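Local coordinates for arginase (Thermus thermophilus, PDB 2EF5), which probably hydrolyses L-arginine to L-ornithine and urea at a site holding two manganese ions, as other arginases do, at residues E1-G7 against Y40-G46; R111-V115 against L207-H213; A121-T125 against E174-L178. All blocks are in the same frame, centred on the assembly; numbering follows the deposited sequence.

Contact 1: residues E1-G7 against Y40-G46; sequences ERVAVVG and YTVEDLG
A beta-alpha-beta unit closes here, at one margin of the chain's parallel sheet: strand 2-8 takes the outermost strand 41-47 beside it, with Val-3 next to Val-42 and Val-5 next to Asp-44. The axes come within 4.7 Å and run 22° from parallel. Backbone bonds zip the pair from Glu-1 to Gly-46, and the first carbonyl is gripped twice. Thr-41 N donates to Glu-1 O at 2.9 Å, while Thr-41 OG1, set between its own backbone N and carbonyl carbon (chi1 62°), comes to Glu-1 O from above the carbonyl plane at 3.2 Å. Threonine suits this place, being both a beta-branched strand former and a second donor. On the face of Val-3 and Val-5, Val-42 CG1 lies 4.1 Å from Val-5 CG2, and Val-3 CG2 reaches Tyr-40 CD1 at 3.6 Å, obliquely to the ring. Tyr-40 OH bonds to Leu-285 O, so the phenol ties the strand start to the C-terminal region. An alanine here is likely to open a gap beside Val-3 CG2 and leave Leu-285 O without the phenol donor. At the far end Asp-44 OD1 accepts from Gly-46 N (2.8 Å), an Asx turn. Gly-46 needs its lack of a side chain, since at its backbone angles a CB would jam against Leu-45 O; its own carbonyl receives Gly-7 N. On the other face Leu-45 CD1 covers Ala-4 CB at 4.1 Å. Strand 87-93 flanks strand 2-8 on its remaining edge. Helix 31-37 packs Leu-32 and Leu-35 onto Val-42, Arg-27 of helix 22-28 forms a salt bridge with Asp-44, and helix 66-81 brings Leu-76 to Val-6 and Arg-79 to Leu-45.

Contact 2: residues R111-V115 against L207-H213; sequences RVGVV and LQGLPLH
Gly-113 and Val-114 run parallel to Leu-212 and His-213, with Gly-113 CA 4.8 Å from Leu-212 CA and Val-114 CA 5.0 Å from His-213 CA, as strands 113-117 and 212-217 begin side by side inside the eight-stranded parallel sheet of the arginase fold. Three backbone bonds form the ladder: Gly-113 N to Pro-211 O, His-213 N to Gly-113 O and Val-115 N to His-213 O, each 2.9 Å between its two atoms. Pro-211 has no N-H for a further rung, so the ladder starts at Gly-113 N, and Pro-211 CD lies against Arg-111 O instead. Glycine suits position 113, because a CB would collide with Leu-212 CD2 as placed and press on Leu-207 CD1; these two leucines, with Leu-210, fill the face of the sheet at that point. Leu-207, the first residue past helix 196-206, opens a type II turn to Leu-210, with Gly-209 at positive phi in the third position. Leu-207 CD1 reaches past Gly-113 to Val-115 CG2 at 3.9 Å. Arg-111 stretches fully, CG anti to the backbone N (chi1 -177°), and the methylenes of the extended chain offer Leu-210 an apolar surface, while the guanidinium is held by a salt bridge to Asp-161. Arg-254 binds the turn through Leu-210 O. Pro-211 packs its ring CG against Val-112 CG1 at 3.7 Å, the two side chains crossing at about a right angle. On Arg-111, Leu-210 CD2 sits 3.5 Å from CD and over one face of the guanidinium.

Contact 3: residues A121-T125 against E174-L178; sequences ADFNT and EKRLL. With MN (manganese (II) ion), chain H.
Phe-123 and Ala-121 are the bumps that the manganese-binding loop pushes against helix 172-181, where Glu-174, Leu-177 and Leu-178 shape the hollows. The Phe-123 ring sits in the angle between two leucines: Leu-178 CD2 rests over one face, 3.7 Å from the ring centroid and 20° off the normal, a CH-pi contact displaced toward the rim, and Leu-177 CB meets the edge, in plane. The Ala-121 methyl fits between the Glu-174 carboxylate and the other branch of Leu-178, with Ala-121 CB 3.8 Å from Leu-178 CD1; a small side chain suits this spot. Farther along, Leu-177 CD1 and Thr-125 CG2 meet tip to tip at 3.5 Å, tighter than usual, and CD1 also covers Phe-123 O, a buried carbonyl with no partner in the model. Glu-174, extended beyond CG (chi2 -172°), carries its carboxylate to the loop amides. Its OE2 accepts Phe-123 N at 2.8 Å through the anti lone pair; its OE1 serves Ala-121 N through a water and also accepts from Asp-171 N. The Asn-124 amide lies stacked on the carboxylate, their planes 25° apart. Asp-122, next to the held Phe-123 amide, points its side chain away from the helix, OD2 on manganese at 2.2 Å; the Glu-174 bond probably helps position it. His-96, Asp-118 and Asp-217 complete the site, and Trp-116 NE1 hydrogen-bonds to OD2. Lys-175, facing away from the loop, makes a salt bridge to the terminal carboxylate of Phe-290 of a second subunit. Around the contact, Leu-164 of strand 162-167 lies against both Ala-121 and Leu-178, and Leu-139 of helix 138-142 packs on Phe-123.

Contacts 1 and 2 belong to one parallel sheet, contact 1 at an edge and contact 2 well inside, with strands 87-93 and 255-261 lying between them; their centres are about 22 Å apart. Contact 3 stands off the sheet, beyond the C-terminal end of strand 113-117, its centre about 20 Å from that of contact 2 and about 33 Å from that of contact 1, which lies on the opposite side of the chain's centre. Contact 1 closes before the others open, whereas contact 3 is nested within the chain loop closed by contact 2. The strands of contact 2 run on to Asp-118 and Asp-217, which join Asp-122 of contact 3 on one manganese ion.

Contact 1: residues E1-G7 against Y40-G46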
loop_
_atom_site.group_PDB
_atom_site.type_symbol
_atom_site.label_atom_id
_atom_site.label_comp_id
_atom_site.label_asym_id
_atom_site.label_seq_id
_atom_site.Cartn_x
_atom_site.Cartn_y
_atom_site.Cartn_z
ATOM N N GLU A 1 34.667 2.205 36.123
ATOM C CA GLU A 1 35.176 1.573 37.374
ATOM C C GLU A 1 34.280 1.836 38.581
ATOM O O GLU A 1 34.165 0.991 39.464
ATOM C CB GLU A 1 36.592 2.073 37.684
ATOM C CG GLU A 1 36.791 3.572 37.493
ATOM C CD GLU A 1 37.973 4.117 38.279
ATOM O OE1 GLU A 1 39.062 3.504 38.216
ATOM O OE2 GLU A 1 37.813 5.162 38.955
ATOM N N ARG A 2 33.644 3.003 38.612
ATOM C CA ARG A 2 32.785 3.378 39.730
ATOM C C ARG A 2 31.295 3.380 39.415
ATOM O O ARG A 2 30.862 3.868 38.371
ATOM C CB ARG A 2 33.182 4.761 40.251
ATOM C CG ARG A 2 34.560 4.831 40.899
ATOM C CD ARG A 2 34.971 6.285 41.114
ATOM N NE ARG A 2 35.135 6.980 39.836
ATOM C CZ ARG A 2 35.250 8.299 39.696
ATOM N NH1 ARG A 2 35.222 9.091 40.761
ATOM N NH2 ARG A 2 35.387 8.826 38.487
ATOM N N VAL A 3 30.515 2.842 40.346
ATOM C CA VAL A 3 29.066 2.778 40.209
ATOM C C VAL A 3 28.389 3.271 41.482
ATOM O O VAL A 3 28.793 2.922 42.593
ATOM C CB VAL A 3 28.586 1.329 39.935
ATOM C CG1 VAL A 3 27.067 1.251 40.028
ATOM C CG2 VAL A 3 29.046 0.882 38.565
ATOM N N ALA A 4 27.362 4.093 41.312
ATOM C CA ALA A 4 26.604 4.609 42.441
ATOM C C ALA A 4 25.158 4.150 42.276
ATOM O O ALA A 4 24.557 4.337 41.219
ATOM C CB ALA A 4 26.670 6.134 42.484
ATOM N N VAL A 5 24.618 3.537 43.321
ATOM C CA VAL A 5 23.243 3.047 43.312
ATOM C C VAL A 5 22.373 3.875 44.247
ATOM O O VAL A 5 22.706 4.059 45.419
ATOM C CB VAL A 5 23.171 1.582 43.787
ATOM C CG1 VAL A 5 21.725 1.130 43.871
ATOM C CG2 VAL A 5 23.957 0.685 42.840
ATOM N N VAL A 6 21.260 4.379 43.731
ATOM C CA VAL A 6 20.343 5.157 44.553
ATOM C C VAL A 6 18.918 4.679 44.311
ATOM O O VAL A 6 18.529 4.404 43.174
ATOM C CB VAL A 6 20.439 6.662 44.244
ATOM C CG1 VAL A 6 20.091 6.924 42.796
ATOM C CG2 VAL A 6 19.504 7.430 45.155
ATOM N N GLY A 7 18.143 4.571 45.383
ATOM C CA GLY A 7 16.771 4.113 45.245
ATOM C C GLY A 7 15.740 5.212 45.394
ATOM O O GLY A 7 15.969 6.226 46.059
ATOM N N TYR A 40 33.521 -3.775 39.565
ATOM C CA TYR A 40 33.204 -2.381 39.854
ATOM C C TYR A 40 33.306 -2.074 41.341
ATOM O O TYR A 40 33.072 -2.939 42.182
ATOM C CB TYR A 40 31.772 -2.053 39.399
ATOM C CG TYR A 40 31.562 -1.978 37.905
ATOM C CD1 TYR A 40 31.919 -0.837 37.186
ATOM C CD2 TYR A 40 31.000 -3.045 37.207
ATOM C CE1 TYR A 40 31.715 -0.764 35.804
ATOM C CE2 TYR A 40 30.796 -2.980 35.828
ATOM C CZ TYR A 40 31.155 -1.841 35.136
ATOM O OH TYR A 40 30.958 -1.784 33.776
ATOM N N THR A 41 33.673 -0.841 41.665
ATOM C CA THR A 41 33.720 -0.424 43.060
ATOM C C THR A 41 32.351 0.234 43.175
ATOM O O THR A 41 32.041 1.158 42.427
ATOM C CB THR A 41 34.851 0.594 43.323
ATOM O OG1 THR A 41 34.631 1.777 42.549
ATOM C CG2 THR A 41 36.189 -0.004 42.940
ATOM N N VAL A 42 31.532 -0.259 44.094
ATOM C CA VAL A 42 30.166 0.226 44.243
ATOM C C VAL A 42 29.812 0.924 45.546
ATOM O O VAL A 42 30.226 0.506 46.629
ATOM C CB VAL A 42 29.174 -0.946 44.049
ATOM C CG1 VAL A 42 27.740 -0.425 43.955
ATOM C CG2 VAL A 42 29.557 -1.737 42.811
ATOM N N GLU A 43 29.017 1.979 45.423
ATOM C CA GLU A 43 28.555 2.754 46.566
ATOM C C GLU A 43 27.026 2.895 46.556
ATOM O O GLU A 43 26.436 3.335 45.570
ATOM C CB GLU A 43 29.197 4.148 46.555
ATOM C CG GLU A 43 28.426 5.177 47.362
ATOM C CD GLU A 43 29.162 6.493 47.521
ATOM O OE1 GLU A 43 29.655 7.035 46.508
ATOM O OE2 GLU A 43 29.233 6.986 48.666
ATOM N N ASP A 44 26.390 2.509 47.655
ATOM C CA ASP A 44 24.945 2.618 47.767
ATOM C C ASP A 44 24.661 3.955 48.437
ATOM O O ASP A 44 25.052 4.170 49.580
ATOM C CB ASP A 44 24.386 1.487 48.631
ATOM C CG ASP A 44 22.877 1.365 48.525
ATOM O OD1 ASP A 44 22.203 2.407 48.381
ATOM O OD2 ASP A 44 22.365 0.227 48.598
ATOM N N LEU A 45 23.986 4.846 47.724
ATOM C CA LEU A 45 23.663 6.167 48.251
ATOM C C LEU A 45 22.383 6.165 49.075
ATOM O O LEU A 45 21.941 7.206 49.541
ATOM C CB LEU A 45 23.521 7.167 47.100
ATOM C CG LEU A 45 24.707 7.290 46.139
ATOM C CD1 LEU A 45 24.374 8.292 45.040
ATOM C CD2 LEU A 45 25.951 7.709 46.904
ATOM N N GLY A 46 21.786 4.992 49.254
ATOM C CA GLY A 46 20.555 4.910 50.020
ATOM C C GLY A 46 19.359 5.307 49.178
ATOM O O GLY A 46 19.389 5.174 47.956
#

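Contact 2: residues R111-V115 against L207-H213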
loop_
_atom_site.group_PDB
_atom_site.type_symbol
_atom_site.label_atom_id
_atom_site.label_comp_id
_atom_site.label_asym_id
_atom_site.label_seq_id
_atom_site.Cartn_x
_atom_site.Cartn_y
_atom_site.Cartn_z
ATOM N N ARG A 111 23.899 16.792 25.844
ATOM C CA ARG A 111 23.000 16.049 24.978
ATOM C C ARG A 111 23.205 14.548 25.168
ATOM O O ARG A 111 24.306 14.038 24.981
ATOM C CB ARG A 111 23.264 16.424 23.518
ATOM C CG ARG A 111 22.335 15.760 22.521
ATOM C CD ARG A 111 22.775 16.018 21.090
ATOM N NE ARG A 111 21.877 15.390 20.127
ATOM C CZ ARG A 111 22.106 15.323 18.820
ATOM N NH1 ARG A 111 23.212 15.846 18.305
ATOM N NH2 ARG A 111 21.223 14.735 18.025
ATOM N N VAL A 112 22.145 13.840 25.542
ATOM C CA VAL A 112 22.240 12.398 25.745
ATOM C C VAL A 112 21.131 11.666 25.008
ATOM O O VAL A 112 20.038 12.202 24.825
ATOM C CB VAL A 112 22.134 12.024 27.246
ATOM C CG1 VAL A 112 23.232 12.723 28.041
ATOM C CG2 VAL A 112 20.754 12.403 27.777
ATOM N N GLY A 113 21.419 10.444 24.576
ATOM C CA GLY A 113 20.408 9.656 23.897
ATOM C C GLY A 113 19.667 8.872 24.967
ATOM O O GLY A 113 20.254 8.510 25.986
ATOM N N VAL A 114 18.380 8.620 24.757
ATOM C CA VAL A 114 17.593 7.876 25.734
ATOM C C VAL A 114 16.993 6.618 25.122
ATOM O O VAL A 114 16.247 6.687 24.152
ATOM C CB VAL A 114 16.440 8.739 26.300
ATOM C CG1 VAL A 114 15.562 7.901 27.254
ATOM C CG2 VAL A 114 17.009 9.953 27.023
ATOM N N VAL A 115 17.330 5.470 25.692
ATOM C CA VAL A 115 16.801 4.198 25.219
ATOM C C VAL A 115 15.770 3.778 26.269
ATOM O O VAL A 115 16.130 3.377 27.375
ATOM C CB VAL A 115 17.924 3.131 25.111
ATOM C CG1 VAL A 115 17.356 1.830 24.543
ATOM C CG2 VAL A 115 19.055 3.646 24.210
ATOM N N LEU A 207 21.276 6.969 17.445
ATOM C CA LEU A 207 21.798 7.800 18.526
ATOM C C LEU A 207 23.321 7.847 18.501
ATOM O O LEU A 207 23.964 8.052 19.534
ATOM C CB LEU A 207 21.333 7.243 19.879
ATOM C CG LEU A 207 19.832 7.017 20.076
ATOM C CD1 LEU A 207 19.572 6.393 21.446
ATOM C CD2 LEU A 207 19.102 8.345 19.957
ATOM N N GLN A 208 23.895 7.670 17.317
ATOM C CA GLN A 208 25.344 7.657 17.169
ATOM C C GLN A 208 26.054 8.876 17.758
ATOM O O GLN A 208 25.545 9.998 17.710
ATOM C CB GLN A 208 25.717 7.498 15.690
ATOM C CG GLN A 208 25.362 8.682 14.802
ATOM C CD GLN A 208 25.696 8.424 13.341
ATOM O OE1 GLN A 208 26.808 8.006 13.009
ATOM N NE2 GLN A 208 24.733 8.672 12.462
ATOM N N GLY A 209 27.228 8.629 18.331
ATOM C CA GLY A 209 28.027 9.690 18.919
ATOM C C GLY A 209 27.554 10.263 20.243
ATOM O O GLY A 209 28.211 11.145 20.798
ATOM N N LEU A 210 26.440 9.765 20.766
ATOM C CA LEU A 210 25.902 10.283 22.021
ATOM C C LEU A 210 26.036 9.349 23.207
ATOM O O LEU A 210 26.024 8.124 23.053
ATOM C CB LEU A 210 24.412 10.593 21.867
ATOM C CG LEU A 210 23.917 11.566 20.802
ATOM C CD1 LEU A 210 22.396 11.601 20.836
ATOM C CD2 LEU A 210 24.491 12.956 21.056
ATOM N N PRO A 211 26.197 9.918 24.410
ATOM C CA PRO A 211 26.301 9.059 25.592
ATOM C C PRO A 211 24.870 8.544 25.740
ATOM O O PRO A 211 23.917 9.243 25.383
ATOM C CB PRO A 211 26.693 10.033 26.699
ATOM C CG PRO A 211 26.118 11.346 26.230
ATOM C CD PRO A 211 26.440 11.329 24.758
ATOM N N LEU A 212 24.701 7.337 26.257
ATOM C CA LEU A 212 23.363 6.780 26.353
ATOM C C LEU A 212 22.841 6.501 27.749
ATOM O O LEU A 212 23.564 5.983 28.603
ATOM C CB LEU A 212 23.308 5.489 25.545
ATOM C CG LEU A 212 23.728 5.596 24.079
ATOM C CD1 LEU A 212 23.788 4.196 23.478
ATOM C CD2 LEU A 212 22.742 6.475 23.314
ATOM N N HIS A 213 21.578 6.864 27.968
ATOM C CA HIS A 213 20.904 6.601 29.234
ATOM C C HIS A 213 19.879 5.515 28.933
ATOM O O HIS A 213 19.046 5.661 28.037
ATOM C CB HIS A 213 20.172 7.840 29.759
ATOM C CG HIS A 213 19.366 7.578 30.992
ATOM N ND1 HIS A 213 18.107 7.019 30.952
ATOM C CD2 HIS A 213 19.668 7.727 32.303
ATOM C CE1 HIS A 213 17.670 6.834 32.183
ATOM N NE2 HIS A 213 18.600 7.253 33.023
#

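Contact 3: residues A121-T125 against E174-L178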
loop_
_atom_site.group_PDB
_atom_site.type_symbol
_atom_site.label_atom_id
_atom_site.label_comp_id
_atom_site.label_asym_id
_atom_site.label_seq_id
_atom_site.Cartn_x
_atom_site.Cartn_y
_atom_site.Cartn_z
ATOM N N ALA A 121 4.913 3.558 26.372
ATOM C CA ALA A 121 5.698 4.687 25.881
ATOM C C ALA A 121 5.839 5.808 26.904
ATOM O O ALA A 121 6.733 6.645 26.779
ATOM C CB ALA A 121 5.073 5.232 24.606
ATOM N N ASP A 122 4.967 5.818 27.907
ATOM C CA ASP A 122 4.989 6.849 28.945
ATOM C C ASP A 122 5.109 8.223 28.295
ATOM O O ASP A 122 5.830 9.094 28.792
ATOM C CB ASP A 122 6.172 6.644 29.896
ATOM C CG ASP A 122 6.093 5.334 30.653
ATOM O OD1 ASP A 122 4.980 4.950 31.068
ATOM O OD2 ASP A 122 7.146 4.697 30.843
ATOM N N PHE A 123 4.394 8.406 27.190
ATOM C CA PHE A 123 4.435 9.652 26.444
ATOM C C PHE A 123 3.128 10.450 26.514
ATOM O O PHE A 123 2.802 11.204 25.591
ATOM C CB PHE A 123 4.780 9.358 24.986
ATOM C CG PHE A 123 5.648 10.406 24.342
ATOM C CD1 PHE A 123 6.994 10.503 24.664
ATOM C CD2 PHE A 123 5.118 11.293 23.415
ATOM C CE1 PHE A 123 7.805 11.470 24.069
ATOM C CE2 PHE A 123 5.910 12.263 22.815
ATOM C CZ PHE A 123 7.259 12.355 23.140
ATOM N N ASN A 124 2.382 10.284 27.600
ATOM C CA ASN A 124 1.121 11.007 27.776
ATOM C C ASN A 124 1.349 12.410 28.339
ATOM O O ASN A 124 2.400 12.710 28.910
ATOM C CB ASN A 124 0.194 10.243 28.733
ATOM C CG ASN A 124 -0.637 9.189 28.034
ATOM O OD1 ASN A 124 -0.730 8.050 28.494
ATOM N ND2 ASN A 124 -1.263 9.566 26.925
ATOM N N THR A 125 0.352 13.266 28.158
ATOM C CA THR A 125 0.378 14.622 28.688
ATOM C C THR A 125 -0.895 14.713 29.510
ATOM O O THR A 125 -1.733 13.812 29.452
ATOM C CB THR A 125 0.334 15.685 27.573
ATOM O OG1 THR A 125 -0.803 15.454 26.729
ATOM C CG2 THR A 125 1.602 15.639 26.749
ATOM N N GLU A 174 -1.227 9.210 22.873
ATOM C CA GLU A 174 0.210 8.948 22.859
ATOM C C GLU A 174 0.714 8.756 21.443
ATOM O O GLU A 174 1.767 9.276 21.068
ATOM C CB GLU A 174 0.544 7.689 23.652
ATOM C CG GLU A 174 0.732 7.896 25.127
ATOM C CD GLU A 174 1.246 6.640 25.802
ATOM O OE1 GLU A 174 0.564 5.598 25.711
ATOM O OE2 GLU A 174 2.331 6.700 26.417
ATOM N N LYS A 175 -0.031 7.980 20.663
ATOM C CA LYS A 175 0.345 7.724 19.282
ATOM C C LYS A 175 0.527 9.043 18.540
ATOM O O LYS A 175 1.531 9.242 17.850
ATOM C CB LYS A 175 -0.720 6.861 18.602
ATOM C CG LYS A 175 -0.967 5.542 19.322
ATOM C CD LYS A 175 -1.904 4.634 18.546
ATOM C CE LYS A 175 -2.222 3.374 19.331
ATOM N NZ LYS A 175 -3.113 2.452 18.579
ATOM N N ARG A 176 -0.438 9.948 18.695
ATOM C CA ARG A 176 -0.368 11.255 18.046
ATOM C C ARG A 176 0.887 12.025 18.453
ATOM O O ARG A 176 1.639 12.498 17.598
ATOM C CB ARG A 176 -1.601 12.105 18.386
ATOM C CG ARG A 176 -2.836 11.811 17.550
ATOM C CD ARG A 176 -3.923 12.888 17.716
ATOM N NE ARG A 176 -4.462 12.959 19.073
ATOM C CZ ARG A 176 -4.043 13.801 20.016
ATOM N NH1 ARG A 176 -3.071 14.667 19.760
ATOM N NH2 ARG A 176 -4.598 13.771 21.220
ATOM N N LEU A 177 1.110 12.150 19.758
ATOM C CA LEU A 177 2.266 12.880 20.265
ATOM C C LEU A 177 3.587 12.275 19.791
ATOM O O LEU A 177 4.507 12.996 19.391
ATOM C CB LEU A 177 2.226 12.932 21.796
ATOM C CG LEU A 177 1.067 13.727 22.398
ATOM C CD1 LEU A 177 1.147 13.667 23.910
ATOM C CD2 LEU A 177 1.125 15.171 21.915
ATOM N N LEU A 178 3.684 10.951 19.840
ATOM C CA LEU A 178 4.898 10.275 19.398
ATOM C C LEU A 178 5.171 10.579 17.921
ATOM O O LEU A 178 6.297 10.915 17.544
ATOM C CB LEU A 178 4.774 8.763 19.615
ATOM C CG LEU A 178 4.866 8.294 21.071
ATOM C CD1 LEU A 178 4.372 6.865 21.194
ATOM C CD2 LEU A 178 6.309 8.415 21.556
HETATM MN MN MN H . 7.333 2.863 32.097
HETATM O O HOH W 1 2.007 3.573 26.539
#